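Local coordinates for protein MmeI (Methylophilus methylotrophus, PDB 5HR4) that is a type IIL restriction-modification enzyme that binds DNA and probably methylates adenine at N6 using S-adenosyl-L-methionine, at residues Phe563-Phe568 against Cys582-Phe587; Lys326-Asp331 against Cys475-Gly480; Gly183-Leu188 against Glu264-Ala269. All coordinates share one frame; numbering follows the deposited sequence.

Contact 1: residues Phe563-Phe568 against Cys582-Phe587; sequences FAHRTF and CVIIGF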
loop_
_atom_site.group_PDB
_atom_site.type_symbol
_atom_site.label_atom_id
_atom_site.label_comp_id
_atom_site.label_asym_id
_atom_site.label_seq_id
_atom_site.Cartn_x
_atom_site.Cartn_y
_atom_site.Cartn_z
ATOM N N PHE A 563 -9.822 -0.468 15.636
ATOM C CA PHE A 563 -10.264 0.603 14.764
ATOM C C PHE A 563 -9.709 0.307 13.388
ATOM O O PHE A 563 -8.810 -0.519 13.232
ATOM C CB PHE A 563 -9.821 1.977 15.270
ATOM C CG PHE A 563 -8.352 2.256 15.083
ATOM C CD1 PHE A 563 -7.881 2.843 13.910
ATOM C CD2 PHE A 563 -7.447 1.952 16.083
ATOM C CE1 PHE A 563 -6.534 3.111 13.738
ATOM C CE2 PHE A 563 -6.089 2.211 15.916
ATOM C CZ PHE A 563 -5.629 2.791 14.746
ATOM N N ALA A 564 -10.255 0.986 12.389
ATOM C CA ALA A 564 -9.861 0.712 11.017
ATOM C C ALA A 564 -10.270 1.878 10.142
ATOM O O ALA A 564 -11.357 2.432 10.320
ATOM C CB ALA A 564 -10.505 -0.581 10.497
ATOM N N HIS A 565 -9.398 2.230 9.197
ATOM C CA HIS A 565 -9.708 3.140 8.099
ATOM C C HIS A 565 -10.039 2.314 6.865
ATOM O O HIS A 565 -9.194 1.553 6.380
ATOM C CB HIS A 565 -8.530 4.063 7.783
ATOM C CG HIS A 565 -8.330 5.172 8.766
ATOM N ND1 HIS A 565 -8.548 6.494 8.443
ATOM C CD2 HIS A 565 -7.912 5.161 10.054
ATOM C CE1 HIS A 565 -8.291 7.249 9.496
ATOM N NE2 HIS A 565 -7.899 6.465 10.487
ATOM N N ARG A 566 -11.238 2.494 6.324
ATOM C CA ARG A 566 -11.579 1.846 5.070
ATOM C C ARG A 566 -10.797 2.476 3.916
ATOM O O ARG A 566 -10.025 3.425 4.091
ATOM C CB ARG A 566 -13.074 1.936 4.821
ATOM C CG ARG A 566 -13.893 1.117 5.753
ATOM C CD ARG A 566 -15.334 1.279 5.377
ATOM N NE ARG A 566 -15.635 0.486 4.197
ATOM C CZ ARG A 566 -15.505 -0.837 4.160
ATOM N NH1 ARG A 566 -15.068 -1.486 5.228
ATOM N NH2 ARG A 566 -15.799 -1.514 3.062
ATOM N N THR A 567 -11.024 1.936 2.714
ATOM C CA THR A 567 -10.212 2.238 1.535
ATOM C C THR A 567 -10.023 3.739 1.311
ATOM O O THR A 567 -10.990 4.506 1.330
ATOM C CB THR A 567 -10.885 1.619 0.313
ATOM O OG1 THR A 567 -10.898 0.195 0.444
ATOM C CG2 THR A 567 -10.179 2.017 -0.943
ATOM N N PHE A 568 -8.770 4.157 1.089
ATOM C CA PHE A 568 -8.478 5.504 0.597
ATOM C C PHE A 568 -7.354 5.447 -0.431
ATOM O O PHE A 568 -6.622 4.457 -0.513
ATOM C CB PHE A 568 -8.119 6.485 1.730
ATOM C CG PHE A 568 -6.984 6.047 2.615
ATOM C CD1 PHE A 568 -7.179 5.108 3.610
ATOM C CD2 PHE A 568 -5.737 6.624 2.490
ATOM C CE1 PHE A 568 -6.124 4.713 4.446
ATOM C CE2 PHE A 568 -4.685 6.237 3.316
ATOM C CZ PHE A 568 -4.886 5.286 4.300
ATOM N N CYS A 582 -5.587 1.947 -0.004
ATOM C CA CYS A 582 -5.088 1.521 1.300
ATOM C C CYS A 582 -6.184 1.333 2.340
ATOM O O CYS A 582 -7.319 1.791 2.187
ATOM C CB CYS A 582 -4.091 2.532 1.854
ATOM S SG CYS A 582 -2.642 2.552 0.869
ATOM N N VAL A 583 -5.804 0.650 3.416
ATOM C CA VAL A 583 -6.555 0.593 4.657
ATOM C C VAL A 583 -5.550 0.787 5.781
ATOM O O VAL A 583 -4.336 0.767 5.563
ATOM C CB VAL A 583 -7.319 -0.732 4.829
ATOM C CG1 VAL A 583 -8.394 -0.858 3.772
ATOM C CG2 VAL A 583 -6.355 -1.898 4.730
ATOM N N ILE A 584 -6.073 1.027 6.983
ATOM C CA ILE A 584 -5.294 1.052 8.217
ATOM C C ILE A 584 -6.012 0.156 9.207
ATOM O O ILE A 584 -7.213 0.324 9.430
ATOM C CB ILE A 584 -5.145 2.468 8.806
ATOM C CG1 ILE A 584 -4.501 3.425 7.807
ATOM C CG2 ILE A 584 -4.316 2.414 10.076
ATOM C CD1 ILE A 584 -4.423 4.857 8.287
ATOM N N ILE A 585 -5.292 -0.791 9.805
ATOM C CA ILE A 585 -5.897 -1.794 10.682
ATOM C C ILE A 585 -5.242 -1.697 12.043
ATOM O O ILE A 585 -4.084 -2.099 12.219
ATOM C CB ILE A 585 -5.759 -3.217 10.123
ATOM C CG1 ILE A 585 -6.546 -3.346 8.808
ATOM C CG2 ILE A 585 -6.300 -4.201 11.130
ATOM C CD1 ILE A 585 -6.205 -4.586 7.951
ATOM N N GLY A 586 -5.992 -1.173 13.025
ATOM C CA GLY A 586 -5.554 -1.199 14.409
ATOM C C GLY A 586 -6.041 -2.462 15.099
ATOM O O GLY A 586 -7.228 -2.799 15.033
ATOM N N PHE A 587 -5.126 -3.159 15.771
ATOM C CA PHE A 587 -5.479 -4.457 16.333
ATOM C C PHE A 587 -4.648 -4.728 17.580
ATOM O O PHE A 587 -3.686 -4.024 17.891
ATOM C CB PHE A 587 -5.299 -5.579 15.290
ATOM C CG PHE A 587 -3.880 -5.754 14.844
ATOM C CD1 PHE A 587 -3.321 -4.892 13.913
ATOM C CD2 PHE A 587 -3.091 -6.745 15.389
ATOM C CE1 PHE A 587 -2.014 -5.025 13.518
ATOM C CE2 PHE A 587 -1.781 -6.893 14.990
ATOM C CZ PHE A 587 -1.239 -6.027 14.054
#
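Three aromatic rings of strand 563-568, those of Phe563, His565 and Phe568, rise from the same face of the sheet and each lies against a different partner on the antiparallel neighbour 582-587. Phe563 and Phe568 both hold CG in the crowded position between backbone N and carbonyl carbon (chi1 74° and 55°), which swings their rings across to the next strand. The Phe563 ring lays one face over Gly586, whose CA sits 4.0 Å from the ring centroid; with no side chain on that glycine, the ring rests directly on the backbone. At the other end Cys582 CB stands over a face of the Phe568 ring, 3.8 Å from Phe568 CZ. Between them Ile584 runs alongside His565: its CD1 tops one face of the imidazole, while its CG1 meets the edge of the Phe568 ring, 3.9 Å from CE1.

Beneath the side chains, His565 and Ile584 form a hydrogen-bonded pair, with His565 N to Ile584 O at 2.9 Å and Ile584 N to His565 O at 3.2 Å. The register then slips by one residue at a beta bulge before Phe568 and Cys582 pair, Cys582 N lying 2.8 Å from Phe568 O. Helix 318-340 packs on this face through Lys323 and Leu324.

As in class I methyltransferases, the reversed strand of this hairpin, 581-588, is inserted between 532-538 and 560-569. Ile584 covers only a ring face of the buried His565; its polar needs are met elsewhere, ND1 bonding to Tyr600 OH and NE2 weakly to Lys323 O.

Contact 2: residues Lys326-Asp331 against Cys475-Gly480; sequences KPLFLD and CCFILG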
loop_
_atom_site.group_PDB
_atom_site.type_symbol
_atom_site.label_atom_id
_atom_site.label_comp_id
_atom_site.label_asym_id
_atom_site.label_seq_id
_atom_site.Cartn_x
_atom_site.Cartn_y
_atom_site.Cartn_z
ATOM N N LYS A 326 -3.151 8.926 15.853
ATOM C CA LYS A 326 -4.126 9.606 16.712
ATOM C C LYS A 326 -5.033 8.607 17.415
ATOM O O LYS A 326 -5.106 8.643 18.655
ATOM C CB LYS A 326 -4.943 10.640 15.924
ATOM C CG LYS A 326 -4.202 11.934 15.562
ATOM C CD LYS A 326 -4.990 12.735 14.506
ATOM C CE LYS A 326 -5.650 13.987 15.091
ATOM N NZ LYS A 326 -6.455 13.657 16.300
ATOM N N PRO A 327 -5.707 7.680 16.719
ATOM C CA PRO A 327 -6.452 6.639 17.441
ATOM C C PRO A 327 -5.564 5.674 18.201
ATOM O O PRO A 327 -5.989 5.165 19.241
ATOM C CB PRO A 327 -7.228 5.911 16.330
ATOM C CG PRO A 327 -7.066 6.742 15.107
ATOM C CD PRO A 327 -5.793 7.488 15.260
ATOM N N LEU A 328 -4.353 5.381 17.729
ATOM C CA LEU A 328 -3.562 4.353 18.405
ATOM C C LEU A 328 -3.203 4.779 19.823
ATOM O O LEU A 328 -3.412 4.023 20.780
ATOM C CB LEU A 328 -2.298 4.018 17.609
ATOM C CG LEU A 328 -1.574 2.727 18.048
ATOM C CD1 LEU A 328 -2.522 1.514 18.069
ATOM C CD2 LEU A 328 -0.331 2.434 17.192
ATOM N N PHE A 329 -2.678 5.990 19.990
ATOM C CA PHE A 329 -2.361 6.428 21.345
ATOM C C PHE A 329 -2.560 7.923 21.554
ATOM O O PHE A 329 -2.960 8.333 22.645
ATOM C CB PHE A 329 -0.916 6.059 21.709
ATOM C CG PHE A 329 0.087 6.497 20.692
ATOM C CD1 PHE A 329 0.450 5.656 19.654
ATOM C CD2 PHE A 329 0.670 7.746 20.768
ATOM C CE1 PHE A 329 1.366 6.058 18.701
ATOM C CE2 PHE A 329 1.591 8.153 19.830
ATOM C CZ PHE A 329 1.935 7.303 18.783
ATOM N N LEU A 330 -2.296 8.733 20.521
ATOM C CA LEU A 330 -2.028 10.154 20.726
ATOM C C LEU A 330 -3.248 10.872 21.282
ATOM O O LEU A 330 -3.158 11.552 22.312
ATOM C CB LEU A 330 -1.553 10.795 19.419
ATOM C CG LEU A 330 -1.153 12.275 19.518
ATOM C CD1 LEU A 330 -0.188 12.488 20.639
ATOM C CD2 LEU A 330 -0.584 12.829 18.228
ATOM N N ASP A 331 -4.405 10.724 20.632
ATOM C CA ASP A 331 -5.599 11.389 21.138
ATOM C C ASP A 331 -5.842 11.046 22.606
ATOM O O ASP A 331 -6.166 11.932 23.409
ATOM C CB ASP A 331 -6.830 11.027 20.305
ATOM C CG ASP A 331 -6.818 11.661 18.908
ATOM O OD1 ASP A 331 -6.044 12.629 18.699
ATOM O OD2 ASP A 331 -7.594 11.198 18.018
ATOM N N CYS A 475 7.660 -3.186 25.537
ATOM C CA CYS A 475 7.153 -2.542 24.338
ATOM C C CYS A 475 5.710 -2.097 24.540
ATOM O O CYS A 475 4.945 -2.746 25.261
ATOM C CB CYS A 475 7.251 -3.490 23.136
ATOM S SG CYS A 475 6.219 -3.052 21.707
ATOM N N CYS A 476 5.337 -0.995 23.877
ATOM C CA CYS A 476 3.995 -0.428 24.000
ATOM C C CYS A 476 3.224 -0.410 22.684
ATOM O O CYS A 476 2.135 -0.997 22.607
ATOM C CB CYS A 476 4.082 0.984 24.584
ATOM S SG CYS A 476 4.660 0.978 26.273
ATOM N N PHE A 477 3.732 0.249 21.644
ATOM C CA PHE A 477 3.001 0.328 20.391
ATOM C C PHE A 477 3.824 -0.229 19.232
ATOM O O PHE A 477 5.045 -0.045 19.166
ATOM C CB PHE A 477 2.570 1.761 20.118
ATOM C CG PHE A 477 1.859 2.373 21.257
ATOM C CD1 PHE A 477 0.483 2.252 21.380
ATOM C CD2 PHE A 477 2.559 3.040 22.244
ATOM C CE1 PHE A 477 -0.186 2.809 22.452
ATOM C CE2 PHE A 477 1.894 3.586 23.328
ATOM C CZ PHE A 477 0.519 3.474 23.422
ATOM N N ILE A 478 3.133 -0.927 18.334
ATOM C CA ILE A 478 3.687 -1.420 17.087
ATOM C C ILE A 478 2.924 -0.722 15.973
ATOM O O ILE A 478 1.705 -0.897 15.843
ATOM C CB ILE A 478 3.576 -2.949 16.977
ATOM C CG1 ILE A 478 4.509 -3.624 17.975
ATOM C CG2 ILE A 478 3.929 -3.437 15.588
ATOM C CD1 ILE A 478 4.366 -5.095 17.953
ATOM N N LEU A 479 3.628 0.094 15.190
ATOM C CA LEU A 479 3.007 0.807 14.089
ATOM C C LEU A 479 3.937 0.836 12.890
ATOM O O LEU A 479 5.159 0.797 13.035
ATOM C CB LEU A 479 2.647 2.236 14.484
ATOM C CG LEU A 479 3.610 3.050 15.341
ATOM C CD1 LEU A 479 4.687 3.652 14.523
ATOM C CD2 LEU A 479 2.804 4.160 15.984
ATOM N N GLY A 480 3.355 0.931 11.706
ATOM C CA GLY A 480 4.152 1.216 10.535
ATOM C C GLY A 480 3.410 0.884 9.262
ATOM O O GLY A 480 2.270 0.427 9.275
#
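Phe329 can be followed outward from helix segment 326-331 to segment 475-480, which becomes strand at Phe477; its inner atoms meet Phe477 and its outer edge Leu479. Its CB lies above the CE1-CZ side of the Phe477 ring, 3.4 Å from both Phe477 CE1 and Phe477 CZ. CG lies between the backbone N and the carbonyl carbon (chi1 51°), and the ring crosses Phe477 obliquely: CD1 stands over one face of that ring, 3.8 Å from Phe477 CD1, and the two planes are turned 47° apart. Further out, CE1 meets Leu479 CD2 at 3.6 Å, the methyl coming in at the edge of the Phe329 ring and in its plane.

Leu328 completes the apolar patch. It slides past Phe477 in the opposite direction, with Leu328 CG 3.9 Å from Phe477 CD1, while its CD2 reaches Leu479 CD2 at 3.8 Å. No hydrogen bond crosses the interface. The helix itself has a wider, pi-type turn here, in which Asp331 N bonds to Lys326 O at 3.0 Å, and the same two residues are joined by a salt bridge from Lys326 NZ to the syn lone pair of Asp331 OD1.

Strand 477-480 lies in the parallel part of the methyltransferase sheet, between strands 359-361 and 532-538, and leads into an Asn-Pro-Pro-Phe sequence that matches motif IV of N6-adenine methyltransferases. Phe359 of the first neighbour meets both phenylalanine rings, Leu328 also touches Ala534 of the second, and helix 368-388 closes in with Thr373 on Phe329 and Phe369 on Leu479. Helix 318-340 thus packs across these central strands.

Contact 3: residues Gly183-Leu188 against Glu264-Ala269; sequences GHALEL and EPLPPA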
loop_
_atom_site.group_PDB
_atom_site.type_symbol
_atom_site.label_atom_id
_atom_site.label_comp_id
_atom_site.label_asym_id
_atom_site.label_seq_id
_atom_site.Cartn_x
_atom_site.Cartn_y
_atom_site.Cartn_z
ATOM N N GLY A 183 28.272 0.968 -0.529
ATOM C CA GLY A 183 28.064 0.211 0.685
ATOM C C GLY A 183 27.945 1.058 1.949
ATOM O O GLY A 183 27.529 2.229 1.940
ATOM N N HIS A 184 28.326 0.422 3.059
ATOM C CA HIS A 184 28.167 0.987 4.393
ATOM C C HIS A 184 28.837 2.349 4.516
ATOM O O HIS A 184 28.253 3.285 5.075
ATOM C CB HIS A 184 28.736 0.014 5.430
ATOM C CG HIS A 184 28.652 0.518 6.833
ATOM N ND1 HIS A 184 27.452 0.693 7.487
ATOM C CD2 HIS A 184 29.617 0.899 7.705
ATOM C CE1 HIS A 184 27.682 1.147 8.708
ATOM N NE2 HIS A 184 28.987 1.284 8.864
ATOM N N ALA A 185 30.072 2.485 4.032
ATOM C CA ALA A 185 30.694 3.807 4.084
ATOM C C ALA A 185 29.814 4.835 3.387
ATOM O O ALA A 185 29.530 5.902 3.942
ATOM C CB ALA A 185 32.089 3.790 3.464
ATOM N N LEU A 186 29.323 4.506 2.190
ATOM C CA LEU A 186 28.519 5.467 1.441
ATOM C C LEU A 186 27.309 5.937 2.256
ATOM O O LEU A 186 27.124 7.139 2.468
ATOM C CB LEU A 186 28.088 4.855 0.107
ATOM C CG LEU A 186 27.177 5.745 -0.731
ATOM C CD1 LEU A 186 27.912 6.990 -1.203
ATOM C CD2 LEU A 186 26.610 4.968 -1.894
ATOM N N GLU A 187 26.508 4.990 2.761
ATOM C CA GLU A 187 25.296 5.327 3.494
ATOM C C GLU A 187 25.590 6.224 4.687
ATOM O O GLU A 187 24.860 7.192 4.942
ATOM C CB GLU A 187 24.588 4.059 3.970
ATOM C CG GLU A 187 24.584 2.882 3.007
ATOM C CD GLU A 187 23.987 3.192 1.635
ATOM O OE1 GLU A 187 24.071 2.316 0.733
ATOM O OE2 GLU A 187 23.448 4.309 1.450
ATOM N N LEU A 188 26.642 5.910 5.449
ATOM C CA LEU A 188 26.938 6.706 6.633
ATOM C C LEU A 188 27.678 7.991 6.283
ATOM O O LEU A 188 27.502 9.005 6.972
ATOM C CB LEU A 188 27.727 5.869 7.632
ATOM C CG LEU A 188 28.371 6.428 8.909
ATOM C CD1 LEU A 188 27.432 7.279 9.735
ATOM C CD2 LEU A 188 28.833 5.256 9.722
ATOM N N GLU A 264 32.657 5.750 13.901
ATOM C CA GLU A 264 33.406 4.853 13.038
ATOM C C GLU A 264 34.283 5.639 12.075
ATOM O O GLU A 264 33.783 6.507 11.359
ATOM C CB GLU A 264 32.477 3.955 12.248
ATOM C CG GLU A 264 33.225 3.009 11.347
ATOM C CD GLU A 264 32.311 2.180 10.469
ATOM O OE1 GLU A 264 31.086 2.436 10.496
ATOM O OE2 GLU A 264 32.817 1.275 9.753
ATOM N N PRO A 265 35.582 5.362 12.017
ATOM C CA PRO A 265 36.401 5.951 10.953
ATOM C C PRO A 265 35.980 5.384 9.601
ATOM O O PRO A 265 35.591 4.218 9.486
ATOM C CB PRO A 265 37.828 5.529 11.337
ATOM C CG PRO A 265 37.625 4.197 11.982
ATOM C CD PRO A 265 36.340 4.355 12.790
ATOM N N LEU A 266 36.048 6.225 8.576
ATOM C CA LEU A 266 35.557 5.861 7.262
ATOM C C LEU A 266 36.662 6.086 6.248
ATOM O O LEU A 266 37.423 7.059 6.376
ATOM C CB LEU A 266 34.336 6.701 6.851
ATOM C CG LEU A 266 32.978 6.295 7.395
ATOM C CD1 LEU A 266 31.913 7.279 6.915
ATOM C CD2 LEU A 266 32.626 4.861 6.994
ATOM N N PRO A 267 36.764 5.233 5.232
ATOM C CA PRO A 267 37.694 5.500 4.143
ATOM C C PRO A 267 37.407 6.863 3.550
ATOM O O PRO A 267 36.240 7.284 3.501
ATOM C CB PRO A 267 37.402 4.376 3.134
ATOM C CG PRO A 267 36.054 3.870 3.489
ATOM C CD PRO A 267 35.910 4.062 4.963
ATOM N N PRO A 268 38.437 7.599 3.138
ATOM C CA PRO A 268 38.203 8.886 2.472
ATOM C C PRO A 268 37.689 8.686 1.055
ATOM O O PRO A 268 38.054 7.731 0.363
ATOM C CB PRO A 268 39.584 9.545 2.476
ATOM C CG PRO A 268 40.545 8.360 2.444
ATOM C CD PRO A 268 39.864 7.219 3.165
ATOM N N ALA A 269 36.816 9.594 0.632
ATOM C CA ALA A 269 36.190 9.544 -0.681
ATOM C C ALA A 269 37.031 10.362 -1.661
ATOM O O ALA A 269 38.212 10.630 -1.412
ATOM C CB ALA A 269 34.747 10.067 -0.602
#
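Leu266 supplies the apolar centre, its two methyls dividing the work along the first turns of helix 183-200. CD2 sits on Ala185, 3.6 Å from Ala185 CA and 3.7 Å from Ala185 CB, while CD1 turns toward Leu188, 4.2 Å from its CG. The small alanine lets the loop come close, its CA 6.2 Å from Leu266 CA, and Pro267 CG adds a further touch on the alanine methyl.

Outward from this patch, Leu188 CD2 reaches the carboxylate of Glu264. That carboxylate ends a fully extended chain and meets His184 tip to tip: His184 NE2 donates to the syn lone pair of Glu264 OE1 at 2.9 Å, with OE1 close to the ring plane and the ring and carboxylate planes 30° apart. On its other nitrogen, ND1, the imidazole bonds to Glu416 of helix 416-440, so it sits between two carboxylates, which would probably favour its protonated form.

Arg192 and Asn230 take up the backbone carbonyls of Glu264 and Leu266. The arrangement is a His-carboxylate hydrogen bond bordering an apolar patch, fastening an irregular, proline-rich loop to a helix of the helical spacer region.

Along the chain the three contacts close in the order contact 3, contact 2, contact 1, each complete before the next opens. Contacts 1 and 2 belong together: their centres lie about 14 Å apart, both reach the nine-stranded mixed sheet of the methyltransferase domain, and helix 318-340 spans them, with Phe563 CZ 3.8 Å from Pro327 CB. Contact 2 lies on the parallel strand 477-480, contact 1 on the hairpin with the reversed strand 581-588, and that helix packs against both. Contact 3 stands apart in the helical spacer, its centre about 40 Å from that of contact 1 and about 35 Å from that of contact 2. Its histidine nevertheless bonds to helix 416-440, which follows strand 409-413 of the sheet, linking spacer and methyltransferase.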